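PDB 3KA7: oxidoreductase from Methanosarcina mazei, which binds flavin-adenine dinucleotide and probably acts as a flavin-dependent oxidoreductase of the amine oxidase family. Local coordinates for residues L57-G62 with Y183-T188; F176-N181 with G405-E410; N377-G382 with G400-G405. All coordinates share one frame; numbering follows the deposited sequence.

Interaction 1. Residues L57-G62 with Y183-T188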
loop_
_atom_site.group_PDB
_atom_site.type_symbol
_atom_site.label_atom_id
_atom_site.label_comp_id
_atom_site.label_asym_id
_atom_site.label_seq_id
_atom_site.Cartn_x
_atom_site.Cartn_y
_atom_site.Cartn_z
ATOM N N LEU A 57 -4.318 -4.019 -6.678
ATOM C CA LEU A 57 -3.020 -4.641 -6.397
ATOM C C LEU A 57 -1.960 -4.031 -7.317
ATOM O O LEU A 57 -2.163 -3.947 -8.534
ATOM C CB LEU A 57 -3.069 -6.154 -6.641
ATOM C CG LEU A 57 -4.068 -6.984 -5.822
ATOM C CD1 LEU A 57 -3.893 -8.481 -6.099
ATOM C CD2 LEU A 57 -3.935 -6.701 -4.348
ATOM N N PRO A 58 -0.828 -3.601 -6.743
ATOM C CA PRO A 58 0.215 -2.944 -7.530
ATOM C C PRO A 58 0.728 -3.795 -8.701
ATOM O O PRO A 58 1.038 -3.253 -9.780
ATOM C CB PRO A 58 1.323 -2.708 -6.499
ATOM C CG PRO A 58 0.574 -2.525 -5.221
ATOM C CD PRO A 58 -0.537 -3.553 -5.297
ATOM N N ASN A 59 0.826 -5.106 -8.502
ATOM C CA ASN A 59 1.280 -5.991 -9.576
ATOM C C ASN A 59 0.182 -6.925 -10.087
ATOM O O ASN A 59 0.468 -7.944 -10.731
ATOM C CB ASN A 59 2.508 -6.797 -9.147
ATOM C CG ASN A 59 3.729 -5.935 -8.878
ATOM O OD1 ASN A 59 4.217 -5.880 -7.754
ATOM N ND2 ASN A 59 4.259 -5.289 -9.919
ATOM N N GLY A 60 -1.066 -6.585 -9.779
ATOM C CA GLY A 60 -2.227 -7.271 -10.357
ATOM C C GLY A 60 -2.190 -8.771 -10.153
ATOM O O GLY A 60 -1.866 -9.243 -9.061
ATOM N N PRO A 61 -2.522 -9.536 -11.209
ATOM C CA PRO A 61 -2.570 -10.987 -11.097
ATOM C C PRO A 61 -1.203 -11.652 -11.128
ATOM O O PRO A 61 -1.126 -12.865 -10.967
ATOM C CB PRO A 61 -3.369 -11.404 -12.339
ATOM C CG PRO A 61 -3.067 -10.361 -13.332
ATOM C CD PRO A 61 -3.003 -9.071 -12.526
ATOM N N GLY A 62 -0.137 -10.882 -11.336
ATOM C CA GLY A 62 1.189 -11.481 -11.508
ATOM C C GLY A 62 2.174 -11.353 -10.356
ATOM O O GLY A 62 3.280 -11.901 -10.418
ATOM N N TYR A 183 8.804 -5.386 -14.404
ATOM C CA TYR A 183 9.213 -6.322 -15.450
ATOM C C TYR A 183 8.921 -7.767 -15.066
ATOM O O TYR A 183 8.537 -8.571 -15.920
ATOM C CB TYR A 183 10.699 -6.188 -15.760
ATOM C CG TYR A 183 11.069 -4.917 -16.468
ATOM C CD1 TYR A 183 10.584 -4.643 -17.735
ATOM C CD2 TYR A 183 11.934 -4.002 -15.885
ATOM C CE1 TYR A 183 10.945 -3.483 -18.401
ATOM C CE2 TYR A 183 12.290 -2.834 -16.536
ATOM C CZ TYR A 183 11.797 -2.579 -17.799
ATOM O OH TYR A 183 12.153 -1.413 -18.450
ATOM N N ARG A 184 9.146 -8.106 -13.797
ATOM C CA ARG A 184 8.970 -9.475 -13.320
ATOM C C ARG A 184 7.506 -9.892 -13.255
ATOM O O ARG A 184 7.165 -11.028 -13.617
ATOM C CB ARG A 184 9.570 -9.646 -11.924
ATOM C CG ARG A 184 11.083 -9.602 -11.860
ATOM C CD ARG A 184 11.538 -9.605 -10.414
ATOM N NE ARG A 184 12.989 -9.601 -10.308
ATOM C CZ ARG A 184 13.670 -8.876 -9.430
ATOM N NH1 ARG A 184 13.028 -8.080 -8.578
ATOM N NH2 ARG A 184 14.992 -8.939 -9.410
ATOM N N PHE A 185 6.652 -8.982 -12.777
ATOM C CA PHE A 185 5.286 -9.336 -12.381
ATOM C C PHE A 185 4.181 -8.609 -13.125
ATOM O O PHE A 185 3.024 -9.007 -13.038
ATOM C CB PHE A 185 5.076 -9.106 -10.880
ATOM C CG PHE A 185 6.128 -9.723 -10.018
ATOM C CD1 PHE A 185 6.394 -11.080 -10.094
ATOM C CD2 PHE A 185 6.835 -8.953 -9.110
ATOM C CE1 PHE A 185 7.363 -11.661 -9.281
ATOM C CE2 PHE A 185 7.807 -9.533 -8.292
ATOM C CZ PHE A 185 8.073 -10.882 -8.387
ATOM N N GLY A 186 4.510 -7.537 -13.836
ATOM C CA GLY A 186 3.484 -6.809 -14.578
ATOM C C GLY A 186 2.811 -5.685 -13.809
ATOM O O GLY A 186 3.190 -5.353 -12.678
ATOM N N GLY A 187 1.809 -5.098 -14.448
ATOM C CA GLY A 187 1.143 -3.909 -13.945
ATOM C C GLY A 187 -0.013 -4.183 -12.999
ATOM O O GLY A 187 -0.215 -5.307 -12.527
ATOM N N THR A 188 -0.779 -3.134 -12.739
ATOM C CA THR A 188 -1.803 -3.181 -11.709
ATOM C C THR A 188 -2.948 -4.107 -12.098
ATOM O O THR A 188 -3.080 -4.529 -13.256
ATOM C CB THR A 188 -2.375 -1.775 -11.428
ATOM O OG1 THR A 188 -3.087 -1.311 -12.582
ATOM C CG2 THR A 188 -1.268 -0.792 -11.125
#

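Interaction 2. Residues F176-N181 with G405-E410. With FAD (flavin-adenine dinucleotide), chain B.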
loop_
_atom_site.group_PDB
_atom_site.type_symbol
_atom_site.label_atom_id
_atom_site.label_comp_id
_atom_site.label_asym_id
_atom_site.label_seq_id
_atom_site.Cartn_x
_atom_site.Cartn_y
_atom_site.Cartn_z
ATOM N N PHE A 176 14.359 1.665 -8.419
ATOM C CA PHE A 176 14.768 0.723 -9.467
ATOM C C PHE A 176 14.426 -0.750 -9.169
ATOM O O PHE A 176 14.160 -1.508 -10.092
ATOM C CB PHE A 176 16.222 0.952 -9.913
ATOM C CG PHE A 176 16.356 2.107 -10.853
ATOM C CD1 PHE A 176 16.071 1.956 -12.203
ATOM C CD2 PHE A 176 16.676 3.367 -10.379
ATOM C CE1 PHE A 176 16.144 3.029 -13.063
ATOM C CE2 PHE A 176 16.751 4.458 -11.243
ATOM C CZ PHE A 176 16.480 4.280 -12.592
ATOM N N GLU A 177 14.395 -1.144 -7.893
ATOM C CA GLU A 177 13.869 -2.473 -7.518
ATOM C C GLU A 177 12.369 -2.580 -7.820
ATOM O O GLU A 177 11.899 -3.600 -8.328
ATOM C CB GLU A 177 14.157 -2.797 -6.036
ATOM C CG GLU A 177 13.732 -4.218 -5.594
ATOM C CD GLU A 177 14.575 -5.336 -6.218
ATOM O OE1 GLU A 177 15.701 -5.048 -6.698
ATOM O OE2 GLU A 177 14.119 -6.507 -6.205
ATOM N N ILE A 178 11.621 -1.517 -7.522
ATOM C CA ILE A 178 10.205 -1.459 -7.861
ATOM C C ILE A 178 10.027 -1.620 -9.375
ATOM O O ILE A 178 9.155 -2.366 -9.853
ATOM C CB ILE A 178 9.566 -0.139 -7.364
ATOM C CG1 ILE A 178 9.416 -0.185 -5.837
ATOM C CG2 ILE A 178 8.203 0.091 -8.051
ATOM C CD1 ILE A 178 8.920 1.108 -5.199
ATOM N N ILE A 179 10.861 -0.920 -10.136
ATOM C CA ILE A 179 10.801 -1.017 -11.581
ATOM C C ILE A 179 11.100 -2.445 -12.033
ATOM O O ILE A 179 10.452 -2.963 -12.940
ATOM C CB ILE A 179 11.779 -0.009 -12.221
ATOM C CG1 ILE A 179 11.228 1.411 -12.053
ATOM C CG2 ILE A 179 12.033 -0.313 -13.690
ATOM C CD1 ILE A 179 12.155 2.455 -12.572
ATOM N N GLU A 180 12.087 -3.084 -11.413
ATOM C CA GLU A 180 12.427 -4.452 -11.786
ATOM C C GLU A 180 11.225 -5.356 -11.534
ATOM O O GLU A 180 10.975 -6.295 -12.284
ATOM C CB GLU A 180 13.663 -4.962 -11.023
ATOM C CG GLU A 180 14.297 -6.199 -11.669
ATOM C CD GLU A 180 14.771 -5.952 -13.111
ATOM O OE1 GLU A 180 15.115 -4.800 -13.467
ATOM O OE2 GLU A 180 14.815 -6.931 -13.887
ATOM N N ASN A 181 10.482 -5.084 -10.468
ATOM C CA ASN A 181 9.271 -5.867 -10.200
ATOM C C ASN A 181 8.140 -5.662 -11.217
ATOM O O ASN A 181 7.320 -6.564 -11.416
ATOM C CB ASN A 181 8.793 -5.656 -8.764
ATOM C CG ASN A 181 9.673 -6.371 -7.769
ATOM O OD1 ASN A 181 10.310 -7.373 -8.106
ATOM N ND2 ASN A 181 9.711 -5.878 -6.544
ATOM N N GLY A 405 11.444 -3.439 -2.000
ATOM C CA GLY A 405 11.144 -3.324 -3.425
ATOM C C GLY A 405 9.719 -3.631 -3.847
ATOM O O GLY A 405 9.360 -3.405 -5.001
ATOM N N GLY A 406 8.902 -4.159 -2.936
ATOM C CA GLY A 406 7.475 -4.365 -3.234
ATOM C C GLY A 406 6.633 -3.132 -2.931
ATOM O O GLY A 406 6.741 -2.560 -1.842
ATOM N N ILE A 407 5.813 -2.704 -3.890
ATOM C CA ILE A 407 4.903 -1.579 -3.669
ATOM C C ILE A 407 3.776 -2.055 -2.749
ATOM O O ILE A 407 3.132 -3.067 -3.042
ATOM C CB ILE A 407 4.266 -1.120 -5.000
ATOM C CG1 ILE A 407 5.317 -0.564 -5.960
ATOM C CG2 ILE A 407 3.201 -0.067 -4.762
ATOM C CD1 ILE A 407 4.734 -0.140 -7.322
ATOM N N GLU A 408 3.559 -1.359 -1.632
ATOM C CA GLU A 408 2.343 -1.554 -0.830
ATOM C C GLU A 408 2.085 -3.024 -0.468
ATOM O O GLU A 408 2.953 -3.668 0.111
ATOM C CB GLU A 408 1.130 -0.940 -1.542
ATOM C CG GLU A 408 1.284 0.544 -1.945
ATOM C CD GLU A 408 1.267 1.502 -0.758
ATOM O OE1 GLU A 408 0.925 1.078 0.372
ATOM O OE2 GLU A 408 1.586 2.695 -0.958
ATOM N N VAL A 409 0.917 -3.569 -0.811
ATOM C CA VAL A 409 0.638 -4.966 -0.397
ATOM C C VAL A 409 1.536 -6.038 -1.024
ATOM O O VAL A 409 1.645 -7.141 -0.494
ATOM C CB VAL A 409 -0.855 -5.371 -0.500
ATOM C CG1 VAL A 409 -1.715 -4.421 0.344
ATOM C CG2 VAL A 409 -1.324 -5.405 -1.949
ATOM N N GLU A 410 2.189 -5.720 -2.138
ATOM C CA GLU A 410 3.169 -6.646 -2.697
ATOM C C GLU A 410 4.341 -6.759 -1.709
ATOM O O GLU A 410 4.855 -7.853 -1.439
ATOM C CB GLU A 410 3.642 -6.183 -4.084
ATOM C CG GLU A 410 2.524 -5.847 -5.075
ATOM C CD GLU A 410 1.657 -7.036 -5.482
ATOM O OE1 GLU A 410 1.928 -8.181 -5.043
ATOM O OE2 GLU A 410 0.699 -6.813 -6.258
HETATM P PA FAD B . -3.318 -3.576 8.956
HETATM O O1A FAD B . -2.512 -2.495 9.627
HETATM O O2A FAD B . -4.259 -3.134 7.860
HETATM O O5B FAD B . -4.158 -4.373 10.067
HETATM C C5B FAD B . -3.713 -4.383 11.418
HETATM C C4B FAD B . -4.882 -4.997 12.195
HETATM O O4B FAD B . -4.558 -5.170 13.560
HETATM C C3B FAD B . -6.115 -4.092 12.129
HETATM O O3B FAD B . -7.231 -4.815 11.632
HETATM C C2B FAD B . -6.327 -3.659 13.581
HETATM O O2B FAD B . -7.690 -3.472 13.913
HETATM C C1B FAD B . -5.678 -4.798 14.358
HETATM N N9A FAD B . -5.167 -4.434 15.687
HETATM C C8A FAD B . -4.466 -3.313 16.081
HETATM N N7A FAD B . -4.150 -3.454 17.401
HETATM C C5A FAD B . -4.646 -4.649 17.824
HETATM C C6A FAD B . -4.643 -5.287 19.056
HETATM N N6A FAD B . -3.958 -4.774 20.073
HETATM N N1A FAD B . -5.247 -6.523 19.173
HETATM C C2A FAD B . -5.862 -7.123 18.093
HETATM N N3A FAD B . -5.871 -6.485 16.870
HETATM C C4A FAD B . -5.275 -5.269 16.759
HETATM N N1 FAD B . -2.079 -0.946 -0.866
HETATM C C2 FAD B . -2.133 -1.521 -2.124
HETATM O O2 FAD B . -1.512 -2.569 -2.349
HETATM N N3 FAD B . -2.863 -0.898 -3.125
HETATM C C4 FAD B . -3.533 0.288 -2.880
HETATM O O4 FAD B . -4.183 0.847 -3.763
HETATM C C4X FAD B . -3.475 0.869 -1.621
HETATM N N5 FAD B . -4.128 2.068 -1.374
HETATM C C5X FAD B . -4.071 2.626 -0.108
HETATM C C6 FAD B . -4.736 3.822 0.161
HETATM C C7 FAD B . -4.699 4.374 1.436
HETATM C C7M FAD B . -5.425 5.671 1.696
HETATM C C8 FAD B . -3.987 3.724 2.435
HETATM C C8M FAD B . -3.915 4.291 3.823
HETATM C C9 FAD B . -3.312 2.535 2.169
HETATM C C9A FAD B . -3.359 1.978 0.895
HETATM N N10 FAD B . -2.688 0.792 0.627
HETATM C C10 FAD B . -2.749 0.234 -0.620
HETATM C "C1'" FAD B . -1.839 0.128 1.660
HETATM C "C2'" FAD B . -2.632 -1.027 2.284
HETATM O "O2'" FAD B . -3.949 -0.583 2.596
HETATM C "C3'" FAD B . -1.911 -1.501 3.543
HETATM O "O3'" FAD B . -0.524 -1.648 3.260
HETATM C "C4'" FAD B . -2.405 -2.822 4.124
HETATM O "O4'" FAD B . -3.813 -2.860 4.242
HETATM C "C5'" FAD B . -1.807 -2.935 5.522
HETATM O "O5'" FAD B . -1.997 -4.261 5.953
HETATM P P FAD B . -1.270 -4.787 7.262
HETATM O O1P FAD B . -0.898 -6.236 7.062
HETATM O O2P FAD B . -0.127 -3.886 7.685
HETATM O O3P FAD B . -2.375 -4.773 8.432
#

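Interaction 3. Residues N377-G382 with G400-G405. With FAD (flavin-adenine dinucleotide), chain B.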
loop_
_atom_site.group_PDB
_atom_site.type_symbol
_atom_site.label_atom_id
_atom_site.label_comp_id
_atom_site.label_asym_id
_atom_site.label_seq_id
_atom_site.Cartn_x
_atom_site.Cartn_y
_atom_site.Cartn_z
ATOM N N ASN A 377 1.276 3.694 5.105
ATOM C CA ASN A 377 2.152 2.574 5.524
ATOM C C ASN A 377 2.730 2.878 6.896
ATOM O O ASN A 377 3.033 4.021 7.174
ATOM C CB ASN A 377 3.356 2.420 4.588
ATOM C CG ASN A 377 2.998 1.814 3.237
ATOM O OD1 ASN A 377 1.924 1.221 3.048
ATOM N ND2 ASN A 377 3.911 1.954 2.289
ATOM N N ARG A 378 2.912 1.864 7.734
ATOM C CA ARG A 378 3.522 2.071 9.060
ATOM C C ARG A 378 5.009 2.413 8.991
ATOM O O ARG A 378 5.554 3.056 9.900
ATOM C CB ARG A 378 3.257 0.843 9.953
ATOM C CG ARG A 378 1.774 0.654 10.218
ATOM C CD ARG A 378 1.509 -0.202 11.463
ATOM N NE ARG A 378 0.117 -0.048 11.888
ATOM C CZ ARG A 378 -0.851 -0.751 11.358
ATOM N NH1 ARG A 378 -0.515 -1.617 10.417
ATOM N NH2 ARG A 378 -2.124 -0.600 11.728
ATOM N N ALA A 379 5.664 1.977 7.919
ATOM C CA ALA A 379 7.050 2.347 7.643
ATOM C C ALA A 379 7.111 2.841 6.207
ATOM O O ALA A 379 6.633 2.157 5.289
ATOM C CB ALA A 379 7.959 1.149 7.810
ATOM N N ALA A 380 7.701 4.014 6.006
ATOM C CA ALA A 380 7.747 4.619 4.684
ATOM C C ALA A 380 8.468 3.703 3.729
ATOM O O ALA A 380 9.488 3.108 4.075
ATOM C CB ALA A 380 8.443 5.949 4.733
ATOM N N SER A 381 7.944 3.589 2.516
ATOM C CA SER A 381 8.619 2.768 1.529
ATOM C C SER A 381 10.095 3.109 1.457
ATOM O O SER A 381 10.469 4.272 1.497
ATOM C CB SER A 381 7.984 2.932 0.157
ATOM O OG SER A 381 7.067 1.884 -0.056
ATOM N N GLY A 382 10.921 2.075 1.333
ATOM C CA GLY A 382 12.364 2.239 1.261
ATOM C C GLY A 382 13.050 2.255 2.614
ATOM O O GLY A 382 14.280 2.343 2.673
ATOM N N GLY A 400 4.462 -2.358 8.062
ATOM C CA GLY A 400 5.558 -1.838 8.887
ATOM C C GLY A 400 6.779 -2.731 8.797
ATOM O O GLY A 400 7.817 -2.459 9.413
ATOM N N ALA A 401 6.646 -3.808 8.024
ATOM C CA ALA A 401 7.753 -4.742 7.797
ATOM C C ALA A 401 7.650 -5.349 6.402
ATOM O O ALA A 401 7.551 -6.570 6.258
ATOM C CB ALA A 401 7.745 -5.836 8.843
ATOM N N LYS A 402 7.677 -4.500 5.385
ATOM C CA LYS A 402 7.532 -4.952 3.986
ATOM C C LYS A 402 8.842 -5.491 3.436
ATOM O O LYS A 402 9.925 -5.021 3.816
ATOM C CB LYS A 402 7.071 -3.801 3.096
ATOM C CG LYS A 402 5.752 -3.174 3.536
ATOM C CD LYS A 402 5.252 -2.115 2.553
ATOM C CE LYS A 402 6.158 -0.880 2.545
ATOM N NZ LYS A 402 6.348 -0.286 3.933
ATOM N N GLY A 403 8.739 -6.468 2.533
ATOM C CA GLY A 403 9.896 -6.901 1.746
ATOM C C GLY A 403 10.397 -5.774 0.869
ATOM O O GLY A 403 9.612 -5.020 0.290
ATOM N N LYS A 404 11.714 -5.645 0.759
ATOM C CA LYS A 404 12.272 -4.540 -0.014
ATOM C C LYS A 404 11.824 -4.595 -1.468
ATOM O O LYS A 404 11.826 -5.652 -2.095
ATOM C CB LYS A 404 13.804 -4.535 0.064
ATOM C CG LYS A 404 14.347 -4.323 1.457
ATOM C CD LYS A 404 15.865 -4.233 1.455
ATOM C CE LYS A 404 16.391 -4.373 2.865
ATOM N NZ LYS A 404 17.334 -3.282 3.193
ATOM N N GLY A 405 11.444 -3.439 -2.000
ATOM C CA GLY A 405 11.144 -3.324 -3.425
ATOM C C GLY A 405 9.719 -3.631 -3.847
ATOM O O GLY A 405 9.360 -3.405 -5.001
HETATM P PA FAD B . -3.318 -3.576 8.956
HETATM O O1A FAD B . -2.512 -2.495 9.627
HETATM O O2A FAD B . -4.259 -3.134 7.860
HETATM O O5B FAD B . -4.158 -4.373 10.067
HETATM C C5B FAD B . -3.713 -4.383 11.418
HETATM C C4B FAD B . -4.882 -4.997 12.195
HETATM O O4B FAD B . -4.558 -5.170 13.560
HETATM C C3B FAD B . -6.115 -4.092 12.129
HETATM O O3B FAD B . -7.231 -4.815 11.632
HETATM C C2B FAD B . -6.327 -3.659 13.581
HETATM O O2B FAD B . -7.690 -3.472 13.913
HETATM C C1B FAD B . -5.678 -4.798 14.358
HETATM N N9A FAD B . -5.167 -4.434 15.687
HETATM C C8A FAD B . -4.466 -3.313 16.081
HETATM N N7A FAD B . -4.150 -3.454 17.401
HETATM C C5A FAD B . -4.646 -4.649 17.824
HETATM C C6A FAD B . -4.643 -5.287 19.056
HETATM N N6A FAD B . -3.958 -4.774 20.073
HETATM N N1A FAD B . -5.247 -6.523 19.173
HETATM C C2A FAD B . -5.862 -7.123 18.093
HETATM N N3A FAD B . -5.871 -6.485 16.870
HETATM C C4A FAD B . -5.275 -5.269 16.759
HETATM N N1 FAD B . -2.079 -0.946 -0.866
HETATM C C2 FAD B . -2.133 -1.521 -2.124
HETATM O O2 FAD B . -1.512 -2.569 -2.349
HETATM N N3 FAD B . -2.863 -0.898 -3.125
HETATM C C4 FAD B . -3.533 0.288 -2.880
HETATM O O4 FAD B . -4.183 0.847 -3.763
HETATM C C4X FAD B . -3.475 0.869 -1.621
HETATM N N5 FAD B . -4.128 2.068 -1.374
HETATM C C5X FAD B . -4.071 2.626 -0.108
HETATM C C6 FAD B . -4.736 3.822 0.161
HETATM C C7 FAD B . -4.699 4.374 1.436
HETATM C C7M FAD B . -5.425 5.671 1.696
HETATM C C8 FAD B . -3.987 3.724 2.435
HETATM C C8M FAD B . -3.915 4.291 3.823
HETATM C C9 FAD B . -3.312 2.535 2.169
HETATM C C9A FAD B . -3.359 1.978 0.895
HETATM N N10 FAD B . -2.688 0.792 0.627
HETATM C C10 FAD B . -2.749 0.234 -0.620
HETATM C "C1'" FAD B . -1.839 0.128 1.660
HETATM C "C2'" FAD B . -2.632 -1.027 2.284
HETATM O "O2'" FAD B . -3.949 -0.583 2.596
HETATM C "C3'" FAD B . -1.911 -1.501 3.543
HETATM O "O3'" FAD B . -0.524 -1.648 3.260
HETATM C "C4'" FAD B . -2.405 -2.822 4.124
HETATM O "O4'" FAD B . -3.813 -2.860 4.242
HETATM C "C5'" FAD B . -1.807 -2.935 5.522
HETATM O "O5'" FAD B . -1.997 -4.261 5.953
HETATM P P FAD B . -1.270 -4.787 7.262
HETATM O O1P FAD B . -0.898 -6.236 7.062
HETATM O O2P FAD B . -0.127 -3.886 7.685
HETATM O O3P FAD B . -2.375 -4.773 8.432
#

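Interaction 1. Residues L57-G62 with Y183-T188
N59 and F185 meet where a type I beta turn, L57 to G60, lies against the end of helix 172-185, which the chain leaves at G186 with positive phi. One hydrogen bond crosses between the segments, from N59 ND2 to G186 O at 3.0 Å. It is almost straight (172° at the hydrogen); the acceptor lies in the amide plane of N59, and the donor sits nearly along the C=O axis of G186. CG of N59 stands anti to its own carbonyl carbon (chi1 -65°), on the side from which the amide reaches G186. The backbone N of the same residue is bound to the E410 carboxylate of helix 408-421, so N59 joins the turn to the residue just past helix 172-185 and to helix 408-421.

Side-chain packing is centred on the root of F185, whose CB lies 3.9 Å from N59 CB. The amide and ring planes are 66° apart, and the ring itself leads away from the turn. R184 CB sits over the centre of one ring face, 3.7 Å above its plane, while P64 of helix 64-71 also touches F185. Carbonyl G62 O approaches the ring obliquely, 3.2 Å from F185 CD1. On the flavin side, P58 touches the bound FAD and L57 packs on V409.

CA-H...O contacts make up the rest. T188 CA faces two carbonyls of the turn, L57 O at 3.3 Å and P58 O at 3.4 Å, with T188 CG2 also resting on P58 O. At the other end, G62, with no side chain in between, brings its CA to 3.4 Å from F185 O.

Interaction 2. Residues F176-N181 with G405-E410
Beside the FAD pocket, the loop leading into helix 408-421 is pinned to helix 172-185 by N181, I178 and E177, all gathered around G405. N181 ND2 donates to G405 O at 2.9 Å, but the bond is bent (137° at the hydrogen), and the donor stands above the carbonyl plane, 72° out of it. The other end of that amide, OD1, is held by R184 NH1. I178 CG1 packs on the same carbonyl, 3.3 Å from G405 O. With E177 CG anti to the backbone N (chi1 -176°), that methylene comes to lie 3.5 Å from G405 CA, and beyond it the carboxylate forms salt bridges with R184 and R132.

Two residues on, the contact turns apolar: I178 CG2 meets I407 CD1 at 3.6 Å, the two side chains crossing at about a right angle. In this flavin-containing amine oxidoreductase fold, the loop brings the first part of helix 408-421 to the pyrimidine end of the isoalloxazine. V409 N donates to FAD O2 at 3.0 Å, although the place of that oxygen is less certain. Next to it, E408 OE1 approaches the first ribityl carbon, 3.2 Å from FAD C1'.

Interaction 3. Residues N377-G382 with G400-G405
K402 and A379 form the tight polar centre of this contact: K402 NZ donates to A379 O at 2.8 Å, with a C=O...donor angle of 151° and NZ a little tilted from the carbonyl plane. The lysine chain bends twice near its end, chi3 (-68°) placing CE and chi4 (-55°) placing NZ. Two further partners grip the buried ammonium, the D384 carboxylate in a salt bridge and D399 O in a hydrogen bond, which probably keeps it charged. The N377 side chain crosses K402 at about a right angle, its CB 4.1 Å from K402 NZ.

The backbones are close at one end, where G400, with no side chain, lies against R378: R378 CB is 3.7 Å from G400 CA, and A379 CB is 4.0 Å from the same atom. Segment 377-382 follows strand 362-370, an outermost strand of the mixed sheet, and 400-405 follows strand 394-396, an outermost strand of the parallel Rossmann-type sheet, so loops from the two sheets meet here beside the cofactor; D399, just before G400, binds FAD. R378 also reaches the cofactor, its nearly extended chain setting the edge of the guanidinium against the diphosphate. A weak bond joins R378 NH2 to FAD O1A at 2.9 Å; NH1 points to the same oxygen, but its modelled distance is too short to trust in detail.

Toward the other end the contact loosens. The CA atoms of S381 and K402 are 8.2 Å apart, and S381 OG reaches the lysine only at CE, 3.9 Å away.

How the interactions relate
Interactions 2 and 3 are buried, whereas interaction 1 is only partly so. Interactions 1 and 2 both use helix 172-185, one at its terminus and the other a turn or two earlier, and they touch through the R184-E177 salt bridge and the bond between N59 and E410. Interaction 3 shares G405 with interaction 2 and passes the chain on to helix 408-421; it does not touch interaction 1. The chemistry shifts accordingly: an asparagine amide and CA-H...O contacts in interaction 1, a bent amide bond beside isoleucine packing in interaction 2, a buried lysine in interaction 3. Interaction 2 meets FAD at the flavin, interaction 3 at the diphosphate.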